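Long-range contacts in UDP-N-acetylglucosamine 4-epimerase (Bacillus cereus, PDB 3M2P), which probably interconverts UDP-N-acetylglucosamine and UDP-N-acetylgalactosamine by inverting C4 of the sugar, as a member of the NAD(P)-dependent epimerase/dehydratase family: residues 102-106 and 212-216; 116-122 and 261-266; 201-207 and 276-280; 221-225 and 265-270; 239-243 and 286-290. All blocks are in the same frame, centred on the assembly; numbering follows the deposited sequence.

Contact 1 of 5, residues 102-106 and 212-216; sequences SNIVY and ALKQE
Residues 103-106 open a beta strand, and residues 212-216 carry the chain out of the end of helix 202-212. The two backbones come nearest at Asn103 and Glu216, whose CA atoms lie 4.8 Å apart. Each segment holds an inverse gamma turn, centred on Asn103 (phi/psi -75/89) and on Gln215 (-90/68); a weak bond from Glu216 N to Lys214 O, 3.1 Å, closes the latter. Beyond Asn103 the strand is extended, so side chains alternate: Asn103 and Val105 point toward the helix end, Ile104 away, onto helix 83-98. Asn103, with chi1 t, reaches into the turn between Leu213 and Glu216. Val105, also t, sets CG2 3.8 Å from Leu213 CG and 4.2 Å from Ala212 CB, which makes a small apolar patch; Leu213 (m, t) also touches strand 65-68. At the margin, water 1 links the segments, 3.2 Å from Ser102 OG and donating to Glu216 O at 2.7 Å. Strand 103-109 lies between parallel strands 65-68 and 154-164, and a helix that ends against the start of such a strand, on one face of the sheet, is the alpha/beta layering of a Rossmann fold.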
# COMPACT_ATOMS: atom_id res chain seq x y z
N SER A 102 -0.43 1.38 -23.78
CA SER A 102 -0.87 2.20 -22.67
C SER A 102 -2.21 1.74 -22.11
O SER A 102 -2.49 1.98 -20.94
CB SER A 102 -0.85 3.68 -23.03
OG SER A 102 -0.98 3.86 -24.43
N ASN A 103 -3.02 1.07 -22.93
CA ASN A 103 -4.30 0.52 -22.47
C ASN A 103 -4.13 -0.72 -21.61
O ASN A 103 -4.14 -1.85 -22.11
CB ASN A 103 -5.22 0.21 -23.65
CG ASN A 103 -6.66 0.06 -23.22
OD1 ASN A 103 -7.53 -0.40 -23.98
ND2 ASN A 103 -6.94 0.46 -21.99
N ILE A 104 -3.99 -0.51 -20.30
CA ILE A 104 -3.68 -1.57 -19.36
C ILE A 104 -4.72 -1.64 -18.25
O ILE A 104 -5.20 -0.62 -17.79
CB ILE A 104 -2.32 -1.30 -18.71
CG1 ILE A 104 -1.22 -1.28 -19.77
CG2 ILE A 104 -2.00 -2.33 -17.65
CD1 ILE A 104 -0.04 -0.45 -19.36
N VAL A 105 -5.07 -2.85 -17.83
CA VAL A 105 -5.95 -3.06 -16.68
C VAL A 105 -5.23 -3.80 -15.56
O VAL A 105 -4.63 -4.84 -15.80
CB VAL A 105 -7.16 -3.92 -17.06
CG1 VAL A 105 -7.86 -4.40 -15.80
CG2 VAL A 105 -8.10 -3.15 -17.98
N TYR A 106 -5.27 -3.27 -14.35
CA TYR A 106 -4.65 -3.95 -13.21
C TYR A 106 -5.70 -4.49 -12.28
O TYR A 106 -6.69 -3.81 -12.02
CB TYR A 106 -3.74 -3.01 -12.42
CG TYR A 106 -3.14 -3.67 -11.20
CD1 TYR A 106 -2.23 -4.71 -11.33
CD2 TYR A 106 -3.50 -3.28 -9.92
CE1 TYR A 106 -1.68 -5.33 -10.24
CE2 TYR A 106 -2.96 -3.90 -8.81
CZ TYR A 106 -2.04 -4.92 -8.98
OH TYR A 106 -1.49 -5.56 -7.89
N ALA A 212 -13.57 -1.65 -19.17
CA ALA A 212 -12.49 -0.74 -18.80
C ALA A 212 -11.48 -0.71 -19.94
O ALA A 212 -10.82 0.29 -20.17
CB ALA A 212 -11.82 -1.20 -17.50
N LEU A 213 -11.38 -1.83 -20.65
CA LEU A 213 -10.50 -1.90 -21.80
C LEU A 213 -11.06 -1.06 -22.95
O LEU A 213 -10.38 -0.83 -23.95
CB LEU A 213 -10.30 -3.36 -22.23
CG LEU A 213 -9.20 -4.13 -21.51
CD1 LEU A 213 -9.30 -5.62 -21.82
CD2 LEU A 213 -7.84 -3.59 -21.87
N LYS A 214 -12.30 -0.61 -22.79
CA LYS A 214 -12.97 0.21 -23.79
C LYS A 214 -12.53 1.66 -23.66
O LYS A 214 -12.47 2.38 -24.66
CB LYS A 214 -14.49 0.12 -23.63
CG LYS A 214 -15.08 -1.15 -24.20
CD LYS A 214 -16.56 -1.32 -23.89
CE LYS A 214 -17.08 -2.53 -24.68
NZ LYS A 214 -18.30 -3.19 -24.11
N GLN A 215 -12.22 2.08 -22.43
CA GLN A 215 -11.73 3.43 -22.20
C GLN A 215 -10.21 3.45 -22.29
O GLN A 215 -9.52 3.69 -21.30
CB GLN A 215 -12.19 3.97 -20.84
CG GLN A 215 -13.66 3.76 -20.55
CD GLN A 215 -14.57 4.41 -21.58
OE1 GLN A 215 -14.26 5.47 -22.11
NE2 GLN A 215 -15.69 3.77 -21.85
N GLU A 216 -9.70 3.24 -23.50
CA GLU A 216 -8.28 3.00 -23.70
C GLU A 216 -7.37 4.15 -23.27
O GLU A 216 -6.17 3.94 -23.04
CB GLU A 216 -8.01 2.60 -25.14
CG GLU A 216 -8.31 3.65 -26.16
CD GLU A 216 -8.22 3.08 -27.57
OE1 GLU A 216 -8.27 1.83 -27.70
OE2 GLU A 216 -8.10 3.87 -28.53
O HOH W 1 -4.06 4.49 -24.66

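Contact 2 of 5, residues 116-122 and 261-266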
# COMPACT_ATOMS: atom_id res chain seq x y z
N GLU A 116 -14.45 -0.08 9.13
CA GLU A 116 -15.88 -0.40 9.10
C GLU A 116 -16.76 0.82 9.35
O GLU A 116 -17.93 0.86 8.96
CB GLU A 116 -16.21 -1.53 10.08
CG GLU A 116 -16.03 -2.92 9.48
CD GLU A 116 -16.25 -4.05 10.48
OE1 GLU A 116 -15.48 -4.13 11.47
OE2 GLU A 116 -17.18 -4.87 10.27
N THR A 117 -16.17 1.82 9.99
CA THR A 117 -16.82 3.09 10.27
C THR A 117 -17.27 3.76 8.98
O THR A 117 -18.10 4.67 8.99
CB THR A 117 -15.82 4.00 11.01
OG1 THR A 117 -15.87 3.71 12.41
CG2 THR A 117 -16.09 5.50 10.76
N SER A 118 -16.73 3.28 7.87
CA SER A 118 -16.67 4.06 6.65
C SER A 118 -17.51 3.44 5.54
O SER A 118 -17.64 3.99 4.46
CB SER A 118 -15.22 4.13 6.20
OG SER A 118 -14.85 5.46 5.94
N LEU A 119 -18.07 2.27 5.82
CA LEU A 119 -18.90 1.57 4.85
C LEU A 119 -20.10 2.42 4.43
O LEU A 119 -20.68 3.15 5.25
CB LEU A 119 -19.36 0.24 5.45
CG LEU A 119 -18.25 -0.79 5.70
CD1 LEU A 119 -18.58 -1.67 6.87
CD2 LEU A 119 -18.00 -1.63 4.44
N PRO A 120 -20.47 2.37 3.14
CA PRO A 120 -19.74 1.68 2.07
C PRO A 120 -18.53 2.49 1.60
O PRO A 120 -18.56 3.73 1.65
CB PRO A 120 -20.77 1.60 0.94
CG PRO A 120 -22.01 2.28 1.44
CD PRO A 120 -21.62 3.11 2.61
N TRP A 121 -17.50 1.81 1.12
CA TRP A 121 -16.27 2.47 0.68
C TRP A 121 -16.33 2.94 -0.77
O TRP A 121 -16.66 2.16 -1.66
CB TRP A 121 -15.07 1.55 0.87
CG TRP A 121 -14.86 1.11 2.28
CD1 TRP A 121 -14.84 1.90 3.39
CD2 TRP A 121 -14.60 -0.22 2.73
NE1 TRP A 121 -14.61 1.14 4.50
CE2 TRP A 121 -14.46 -0.17 4.13
CE3 TRP A 121 -14.49 -1.46 2.09
CZ2 TRP A 121 -14.21 -1.30 4.90
CZ3 TRP A 121 -14.24 -2.59 2.87
CH2 TRP A 121 -14.10 -2.50 4.25
N ASN A 122 -16.01 4.20 -1.00
CA ASN A 122 -15.78 4.65 -2.37
C ASN A 122 -14.32 4.97 -2.56
O ASN A 122 -13.57 5.05 -1.60
CB ASN A 122 -16.67 5.84 -2.76
CG ASN A 122 -16.33 7.11 -2.02
OD1 ASN A 122 -15.24 7.26 -1.48
ND2 ASN A 122 -17.26 8.04 -2.01
N HIS A 261 -15.36 -9.43 9.53
CA HIS A 261 -15.66 -8.00 9.40
C HIS A 261 -16.43 -7.69 8.11
O HIS A 261 -16.40 -8.47 7.16
CB HIS A 261 -14.38 -7.17 9.52
CG HIS A 261 -13.70 -7.29 10.85
ND1 HIS A 261 -12.64 -8.15 11.07
CD2 HIS A 261 -13.96 -6.70 12.04
CE1 HIS A 261 -12.26 -8.06 12.34
NE2 HIS A 261 -13.04 -7.19 12.95
N SER A 262 -17.13 -6.56 8.09
CA SER A 262 -17.88 -6.17 6.89
C SER A 262 -16.98 -5.60 5.80
O SER A 262 -16.06 -4.84 6.07
CB SER A 262 -18.95 -5.14 7.25
OG SER A 262 -20.11 -5.78 7.74
N SER A 263 -17.25 -5.98 4.55
CA SER A 263 -16.58 -5.33 3.42
C SER A 263 -17.45 -5.26 2.18
O SER A 263 -17.82 -6.28 1.59
CB SER A 263 -15.22 -5.97 3.12
OG SER A 263 -15.31 -7.37 2.90
N TYR A 264 -17.80 -4.04 1.78
CA TYR A 264 -18.52 -3.82 0.54
C TYR A 264 -18.23 -2.43 0.04
O TYR A 264 -17.73 -1.59 0.78
CB TYR A 264 -20.03 -4.02 0.73
CG TYR A 264 -20.65 -3.32 1.93
CD1 TYR A 264 -20.80 -3.99 3.13
CD2 TYR A 264 -21.11 -2.01 1.84
CE1 TYR A 264 -21.37 -3.38 4.23
CE2 TYR A 264 -21.68 -1.39 2.94
CZ TYR A 264 -21.82 -2.08 4.13
OH TYR A 264 -22.40 -1.50 5.23
N MSE A 265 -18.54 -2.18 -1.23
CA MSE A 265 -18.18 -0.91 -1.84
C MSE A 265 -19.31 -0.25 -2.58
O MSE A 265 -20.23 -0.90 -3.08
CB MSE A 265 -17.04 -1.09 -2.84
CG MSE A 265 -15.76 -1.62 -2.26
SE MSE A 265 -14.59 -2.27 -3.68
CE MSE A 265 -15.85 -3.50 -4.56
N ASP A 266 -19.18 1.06 -2.67
CA ASP A 266 -19.98 1.90 -3.54
C ASP A 266 -19.33 1.89 -4.92
O ASP A 266 -18.18 2.30 -5.08
CB ASP A 266 -19.96 3.30 -2.94
CG ASP A 266 -20.61 4.31 -3.81
OD1 ASP A 266 -21.08 3.93 -4.90
OD2 ASP A 266 -20.66 5.50 -3.41
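Three hydrogen bonds donated by backbone NH groups set this contact. The straightest short one runs from Ser262 N to the carboxylate of Glu116, 2.8 Å to OE2. At the other end, Asp266 N donates to Trp121 O at 2.9 Å and Trp121 N donates weakly to Tyr264 O at 3.4 Å. That pair, flanking Met265, is the signature of a parallel beta bridge: Trp121 and Met265, with CA atoms 4.6 Å apart, form a single bridge between two loops that never become a regular strand pair. Several side-chain polar ends have partners outside the two segments: Trp121 NE1 with Asp115 O, Ser263 OG with His162 and Ser262 OG with Lys196 N. On its far side, Ser263 pairs through its backbone with Lys196 and Glu198, so the 261-266 chain runs between the 116-122 loop and the region of strand 197-201.

Packing fills the space between the polar ends. Trp121 lays its six-membered ring along the backbone, CZ3 3.5 Å from Ser263 CB, and also stacks with the ring of Tyr113. Leu119 CD1 comes within 3.5 Å of Ser262 CB. Pro120, preceded by a cis peptide bond, meets the edge of the Tyr264 ring, CB to CE2 3.7 Å. Over the face of that ring sits Leu119 CD2, a CH-pi contact 3.7 Å from the centroid and only 6° off the normal.

Contact 3 of 5, residues 201-207 and 276-280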
# COMPACT_ATOMS: atom_id res chain seq x y z
N TYR A 201 -19.30 -11.98 -8.91
CA TYR A 201 -19.17 -13.16 -9.76
C TYR A 201 -18.01 -12.96 -10.73
O TYR A 201 -17.86 -11.88 -11.30
CB TYR A 201 -20.49 -13.40 -10.50
CG TYR A 201 -20.59 -14.67 -11.31
CD1 TYR A 201 -19.79 -15.77 -11.04
CD2 TYR A 201 -21.52 -14.78 -12.34
CE1 TYR A 201 -19.90 -16.93 -11.79
CE2 TYR A 201 -21.65 -15.94 -13.09
CZ TYR A 201 -20.83 -17.00 -12.81
OH TYR A 201 -20.96 -18.14 -13.58
N ALA A 202 -17.19 -13.99 -10.89
CA ALA A 202 -16.04 -13.92 -11.79
C ALA A 202 -16.44 -13.46 -13.19
O ALA A 202 -15.72 -12.70 -13.82
CB ALA A 202 -15.33 -15.26 -11.85
N LYS A 203 -17.59 -13.93 -13.68
CA LYS A 203 -18.06 -13.58 -15.02
C LYS A 203 -18.29 -12.07 -15.15
O LYS A 203 -17.97 -11.48 -16.18
CB LYS A 203 -19.34 -14.35 -15.33
CG LYS A 203 -19.44 -14.93 -16.71
CD LYS A 203 -19.77 -16.41 -16.62
CE LYS A 203 -21.02 -16.79 -17.44
NZ LYS A 203 -21.05 -16.22 -18.83
N ASP A 204 -18.81 -11.46 -14.10
CA ASP A 204 -19.01 -10.01 -14.03
C ASP A 204 -17.70 -9.23 -13.85
O ASP A 204 -17.62 -8.06 -14.19
CB ASP A 204 -19.94 -9.66 -12.88
CG ASP A 204 -21.40 -10.00 -13.18
OD1 ASP A 204 -21.82 -9.92 -14.37
OD2 ASP A 204 -22.13 -10.33 -12.21
N ALA A 205 -16.69 -9.88 -13.28
CA ALA A 205 -15.39 -9.25 -13.12
C ALA A 205 -14.66 -9.22 -14.47
O ALA A 205 -14.01 -8.22 -14.82
CB ALA A 205 -14.57 -9.98 -12.08
N ALA A 206 -14.77 -10.32 -15.20
CA ALA A 206 -14.24 -10.37 -16.55
C ALA A 206 -14.98 -9.37 -17.42
O ALA A 206 -14.42 -8.83 -18.37
CB ALA A 206 -14.35 -11.76 -17.12
N LYS A 207 -16.25 -9.10 -17.08
CA LYS A 207 -17.03 -8.11 -17.82
C LYS A 207 -16.47 -6.72 -17.63
O LYS A 207 -16.27 -5.98 -18.61
CB LYS A 207 -18.51 -8.14 -17.42
CG LYS A 207 -19.38 -7.09 -18.13
CD LYS A 207 -20.86 -7.32 -17.85
CE LYS A 207 -21.77 -6.39 -18.63
NZ LYS A 207 -22.20 -5.19 -17.86
N PHE A 276 -20.51 0.64 -16.43
CA PHE A 276 -20.46 -0.77 -16.02
C PHE A 276 -21.50 -1.18 -14.98
O PHE A 276 -21.69 -0.50 -13.96
CB PHE A 276 -19.06 -1.17 -15.53
CG PHE A 276 -19.05 -2.49 -14.81
CD1 PHE A 276 -19.09 -3.68 -15.52
CD2 PHE A 276 -19.05 -2.55 -13.42
CE1 PHE A 276 -19.10 -4.90 -14.87
CE2 PHE A 276 -19.06 -3.77 -12.76
CZ PHE A 276 -19.09 -4.94 -13.49
N SER A 277 -22.16 -2.30 -15.21
CA SER A 277 -23.02 -2.86 -14.20
C SER A 277 -22.96 -4.38 -14.33
O SER A 277 -22.66 -4.90 -15.40
CB SER A 277 -24.45 -2.34 -14.37
OG SER A 277 -24.97 -2.69 -15.65
N THR A 278 -23.24 -5.09 -13.24
CA THR A 278 -23.15 -6.54 -13.23
C THR A 278 -24.32 -7.18 -13.95
O THR A 278 -25.46 -6.73 -13.81
CB THR A 278 -23.17 -7.08 -11.79
OG1 THR A 278 -24.27 -6.48 -11.07
CG2 THR A 278 -21.86 -6.77 -11.09
N ASP A 279 -24.04 -8.24 -14.70
CA ASP A 279 -25.11 -9.06 -15.27
C ASP A 279 -25.82 -9.84 -14.16
O ASP A 279 -27.05 -9.93 -14.15
CB ASP A 279 -24.56 -10.03 -16.33
CG ASP A 279 -24.13 -9.34 -17.63
OD1 ASP A 279 -24.43 -8.14 -17.81
OD2 ASP A 279 -23.51 -10.02 -18.47
N TYR A 280 -25.05 -10.38 -13.22
CA TYR A 280 -25.59 -11.31 -12.21
C TYR A 280 -25.76 -10.70 -10.82
O TYR A 280 -25.22 -9.63 -10.52
CB TYR A 280 -24.73 -12.57 -12.10
CG TYR A 280 -24.58 -13.35 -13.39
CD1 TYR A 280 -23.82 -12.85 -14.45
CD2 TYR A 280 -25.18 -14.59 -13.55
CE1 TYR A 280 -23.68 -13.56 -15.64
CE2 TYR A 280 -25.04 -15.32 -14.74
CZ TYR A 280 -24.29 -14.79 -15.78
OH TYR A 280 -24.15 -15.50 -16.95
O HOH W 2 -23.09 -14.19 -19.72
O HOH W 3 -21.35 -10.79 -16.85
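This is a polar helix-to-loop contact, partly buried, in which the first turns of helix 202-212 hold the loop between helices 268-273 and 282-293. Asp204 is its centre. Its carboxylate takes two successive backbone NH groups, Asp279 N at 2.8 Å to OD1 and Tyr280 N at 3.1 Å to OD2, and so fixes the course of the loop where Thr278 CA comes nearest, 5.5 Å from Asp204 CA. Water 3 donates to both Asp204 OD1 and Asp279 OD2, at 2.7 and 2.8 Å, and so bridges two carboxylates that would otherwise repel.

One turn further along, Lys207 stretches along the loop: NZ donates to Ser277 O at 2.5 Å and makes a long salt bridge with Asp279 OD1 at 3.7 Å. Its CG lies 3.9 Å from CE1 at the edge of Phe276.

At the helix start the contact turns aromatic. Tyr201, in the N-cap position, directs its edge at the face of Tyr280 in a T-shaped pair, with centroids 4.8 Å apart and planes at 80°. Both hydroxyls bond to Glu288 of helix 282-293, while water 2 joins Lys203 NZ to Tyr280 OH. The helix also packs on helix 13-24, whose Phe13 and Leu14 bind UDP where it is present, though none is bound to this chain here; a helix following a sheet strand belongs to the layered alpha/beta core of this epimerase family.

Contact 4 of 5, residues 221-225 and 265-270; sequences TFNIG and MDSSKA
Strand residues 221-224 are extended, and the chain at 265-270 passes from an extended stretch into the start of helix 268-273; CA atoms come nearest at Asn223 and Ser267, 5.3 Å, and at Phe222 and Ala270, 5.8 Å. Met265, a selenomethionine in the m, t, m rotamer, leads off: its CE lies 3.5 Å from Gly225 N and 3.7 Å from Ile224 C, with the selenium packed against the Asn223 side chain. Asp266 points away and shapes its own segment as an Asx turn, OD1 accepting from Ser268 N at 3.0 Å and from Ser268 OG at 2.6 Å. Ser267, chi1 m, stands at the N-cap position but spends its hydroxyl across the contact: OG receives Gly225 N at 2.9 Å and donates weakly to Asn223 O at 3.5 Å. A CB on Gly225 would point toward 265-270 and fall 3.0 Å from Ser267 OG, so the glycine fits a tight spot. Strand 220-224 pairs in parallel with strand 154-164 in the large mixed sheet of the Rossmann-type core, and the incoming helix start packs beside it. Lys269 (chi1 and chi2 t) reaches out along the strand, nearly extended, with CD 3.3 Å from Phe222 CD2, and NZ donates to Thr221 O at 2.9 Å. Ala270 ends the walk with CB 3.4 Å from Asn223 O and 3.9 Å from Ile224 CD1.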
# COMPACT_ATOMS: atom_id res chain seq x y z
N THR A 221 -8.63 4.81 -10.78
CA THR A 221 -8.96 3.70 -9.89
C THR A 221 -10.47 3.52 -9.61
O THR A 221 -11.16 4.45 -9.20
CB THR A 221 -8.14 3.80 -8.62
OG1 THR A 221 -6.76 3.74 -9.00
CG2 THR A 221 -8.44 2.66 -7.68
N PHE A 222 -10.96 2.31 -9.86
CA PHE A 222 -12.38 2.04 -9.75
C PHE A 222 -12.73 0.84 -8.85
O PHE A 222 -12.08 -0.20 -8.93
CB PHE A 222 -12.96 1.81 -11.15
CG PHE A 222 -12.50 2.82 -12.17
CD1 PHE A 222 -11.35 2.60 -12.90
CD2 PHE A 222 -13.23 3.96 -12.41
CE1 PHE A 222 -10.94 3.50 -13.84
CE2 PHE A 222 -12.82 4.87 -13.36
CZ PHE A 222 -11.69 4.64 -14.07
N ASN A 223 -13.76 0.98 -8.01
CA ASN A 223 -14.31 -0.15 -7.28
C ASN A 223 -15.14 -0.96 -8.26
O ASN A 223 -16.01 -0.40 -8.93
CB ASN A 223 -15.22 0.29 -6.14
CG ASN A 223 -14.50 1.04 -5.05
OD1 ASN A 223 -15.11 1.74 -4.25
ND2 ASN A 223 -13.19 0.91 -5.02
N ILE A 224 -14.89 -2.26 -8.35
CA ILE A 224 -15.79 -3.12 -9.11
C ILE A 224 -16.53 -4.07 -8.18
O ILE A 224 -16.13 -5.22 -8.00
CB ILE A 224 -15.07 -3.92 -10.22
CG1 ILE A 224 -14.19 -3.01 -11.09
CG2 ILE A 224 -16.09 -4.65 -11.07
CD1 ILE A 224 -14.95 -2.05 -11.99
N GLY A 225 -17.62 -3.57 -7.59
CA GLY A 225 -18.49 -4.38 -6.75
C GLY A 225 -19.72 -4.86 -7.49
O GLY A 225 -19.97 -4.48 -8.63
N MSE A 265 -18.54 -2.18 -1.23
CA MSE A 265 -18.18 -0.91 -1.84
C MSE A 265 -19.31 -0.25 -2.58
O MSE A 265 -20.23 -0.90 -3.08
CB MSE A 265 -17.04 -1.09 -2.84
CG MSE A 265 -15.76 -1.62 -2.26
SE MSE A 265 -14.59 -2.27 -3.68
CE MSE A 265 -15.85 -3.50 -4.56
N ASP A 266 -19.18 1.06 -2.67
CA ASP A 266 -19.98 1.90 -3.54
C ASP A 266 -19.33 1.89 -4.92
O ASP A 266 -18.18 2.30 -5.08
CB ASP A 266 -19.96 3.30 -2.94
CG ASP A 266 -20.61 4.31 -3.81
OD1 ASP A 266 -21.08 3.93 -4.90
OD2 ASP A 266 -20.66 5.50 -3.41
N SER A 267 -20.04 1.39 -5.93
CA SER A 267 -19.46 1.29 -7.27
C SER A 267 -20.02 2.30 -8.28
O SER A 267 -19.98 2.07 -9.49
CB SER A 267 -19.58 -0.13 -7.81
OG SER A 267 -18.85 -1.03 -7.00
N SER A 268 -20.54 3.41 -7.76
CA SER A 268 -21.00 4.52 -8.59
C SER A 268 -20.01 4.80 -9.72
O SER A 268 -20.33 4.62 -10.90
CB SER A 268 -21.14 5.79 -7.75
OG SER A 268 -22.01 5.58 -6.65
N LYS A 269 -18.80 5.24 -9.36
CA LYS A 269 -17.80 5.65 -10.34
C LYS A 269 -17.70 4.68 -11.51
O LYS A 269 -17.70 5.10 -12.66
CB LYS A 269 -16.43 5.83 -9.69
CG LYS A 269 -15.45 6.57 -10.57
CD LYS A 269 -14.00 6.27 -10.23
CE LYS A 269 -13.40 7.29 -9.28
NZ LYS A 269 -11.92 7.20 -9.29
N ALA A 270 -17.60 3.39 -11.24
CA ALA A 270 -17.52 2.41 -12.31
C ALA A 270 -18.77 2.48 -13.19
O ALA A 270 -18.70 2.28 -14.40
CB ALA A 270 -17.36 1.00 -11.74

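Contact 5 of 5, residues 239-243 and 286-290; sequences INNAF and VEEIH
Two helical segments lie side by side and run in the same general sense: residues 239-242 finish helix 232-242, and 286-290 lie within helix 282-293. Their CA atoms pair as Ile239 with Val286 at 6.6 Å, Ala242 with Glu287 at 5.4 Å and Phe243 with His290 at 6.6 Å. Ala242, pointing across with only a CB, permits the close approach in the middle; that CB is 4.2 Å from Val286 CG1 and 4.4 Å from Glu287 CA. Val286 takes chi1 t, which sends CG1 among three partners: Ile239 CG1 (rotamer m, t) at 4.0 Å, Ala242 CB, and Phe243 CE1 at a tight 3.2 Å, near the plane of the ring. This is helix-helix packing in the C-terminal part of the chain, the region that in extended short-chain dehydrogenase/reductase relatives makes the smaller, substrate-binding domain; helix 173-182 adds Phe178 against both Ile239 and Val286. Phe243 has left helical phi/psi (-104/25); chi1 m carries the ring toward the second helix, and chi2 60° turns its face to His290. His290, chi1 t and chi2 64°, lies over it: CB sits 3.8 Å from the Phe243 centroid, 22° off the normal, as a CH-pi contact, and the imidazole edge inclines toward the phenyl face with centroids 4.6 Å apart and planes at 52°. Over one imidazole face lies the helix-end backbone, with Ala242 O 3.4 Å from His290 CD2.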
# COMPACT_ATOMS: atom_id res chain seq x y z
N ILE A 239 -27.09 -20.58 -1.56
CA ILE A 239 -26.47 -21.77 -2.14
C ILE A 239 -27.35 -23.00 -1.89
O ILE A 239 -27.63 -23.77 -2.82
CB ILE A 239 -25.04 -22.01 -1.61
CG1 ILE A 239 -24.09 -20.99 -2.24
CG2 ILE A 239 -24.60 -23.43 -1.93
CD1 ILE A 239 -22.78 -20.80 -1.51
N ASN A 240 -27.81 -23.15 -0.64
CA ASN A 240 -28.74 -24.22 -0.26
C ASN A 240 -29.95 -24.37 -1.18
O ASN A 240 -30.20 -25.46 -1.69
CB ASN A 240 -29.21 -24.02 1.17
CG ASN A 240 -28.33 -24.73 2.18
OD1 ASN A 240 -28.46 -24.52 3.39
ND2 ASN A 240 -27.45 -25.59 1.69
N ASN A 241 -30.70 -23.29 -1.39
CA ASN A 241 -31.86 -23.33 -2.29
C ASN A 241 -31.48 -23.79 -3.69
O ASN A 241 -31.95 -24.83 -4.16
CB ASN A 241 -32.58 -21.97 -2.35
CG ASN A 241 -32.99 -21.46 -0.97
OD1 ASN A 241 -32.61 -22.03 0.06
ND2 ASN A 241 -33.75 -20.36 -0.95
N ALA A 242 -30.63 -23.02 -4.35
CA ALA A 242 -30.16 -23.36 -5.69
C ALA A 242 -29.72 -24.82 -5.85
O ALA A 242 -29.86 -25.40 -6.93
CB ALA A 242 -29.04 -22.41 -6.09
N PHE A 243 -29.20 -25.43 -4.78
CA PHE A 243 -28.65 -26.79 -4.87
C PHE A 243 -29.53 -27.89 -4.28
O PHE A 243 -29.02 -28.95 -3.88
CB PHE A 243 -27.29 -26.86 -4.18
CG PHE A 243 -26.20 -26.13 -4.90
CD1 PHE A 243 -26.30 -24.77 -5.14
CD2 PHE A 243 -25.07 -26.80 -5.32
CE1 PHE A 243 -25.30 -24.10 -5.79
CE2 PHE A 243 -24.06 -26.13 -5.97
CZ PHE A 243 -24.18 -24.78 -6.21
N VAL A 286 -25.16 -18.22 -8.76
CA VAL A 286 -25.04 -19.55 -8.18
C VAL A 286 -26.00 -20.53 -8.85
O VAL A 286 -25.67 -21.71 -9.01
CB VAL A 286 -25.24 -19.49 -6.66
CG1 VAL A 286 -25.11 -20.87 -6.06
CG2 VAL A 286 -24.23 -18.54 -6.04
N GLU A 287 -27.18 -20.04 -9.24
CA GLU A 287 -28.12 -20.82 -10.05
C GLU A 287 -27.37 -21.41 -11.24
O GLU A 287 -27.61 -22.55 -11.64
CB GLU A 287 -29.29 -19.97 -10.56
CG GLU A 287 -30.52 -19.85 -9.62
CD GLU A 287 -31.67 -18.99 -10.23
OE1 GLU A 287 -31.85 -18.98 -11.48
OE2 GLU A 287 -32.40 -18.33 -9.45
N GLU A 288 -26.46 -20.62 -11.80
CA GLU A 288 -25.72 -20.96 -13.01
C GLU A 288 -24.51 -21.84 -12.69
O GLU A 288 -24.24 -22.83 -13.38
CB GLU A 288 -25.27 -19.68 -13.73
CG GLU A 288 -24.44 -19.90 -14.99
CD GLU A 288 -24.14 -18.61 -15.74
OE1 GLU A 288 -25.08 -18.01 -16.33
OE2 GLU A 288 -22.96 -18.19 -15.75
N ILE A 289 -23.78 -21.47 -11.65
CA ILE A 289 -22.64 -22.26 -11.21
C ILE A 289 -23.11 -23.68 -10.91
O ILE A 289 -22.49 -24.64 -11.33
CB ILE A 289 -21.96 -21.64 -9.97
CG1 ILE A 289 -21.44 -20.24 -10.31
CG2 ILE A 289 -20.84 -22.55 -9.45
CD1 ILE A 289 -20.78 -19.54 -9.16
N HIS A 290 -24.22 -23.79 -10.19
CA HIS A 290 -24.81 -25.10 -9.95
C HIS A 290 -25.04 -25.84 -11.26
O HIS A 290 -24.51 -26.94 -11.47
CB HIS A 290 -26.13 -24.95 -9.18
CG HIS A 290 -26.96 -26.20 -9.17
ND1 HIS A 290 -26.54 -27.36 -8.55
CD2 HIS A 290 -28.18 -26.46 -9.69
CE1 HIS A 290 -27.47 -28.29 -8.70
NE2 HIS A 290 -28.48 -27.77 -9.38

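Chemistry varies with place in the fold more than with depth in these five contacts. Contact 4 is the buried one and mixes side-chain-to-backbone hydrogen bonds with apolar contact; contact 2 lies at the surface and relies on a beta bridge and ring packing. The two share Met265 and Asp266, so one chain is held first by a loop and then by the sheet. Contacts 1 and 4 reach that same sheet, about 16 Å apart between centres. Contact 3, rich in charge, meets contact 4 where Phe276 packs on Ile224, and contact 5 through Glu288, which receives both tyrosine hydroxyls. Contact 5 is mainly side-chain packing between helices, on the opposite side of the chain's centre from contact 1.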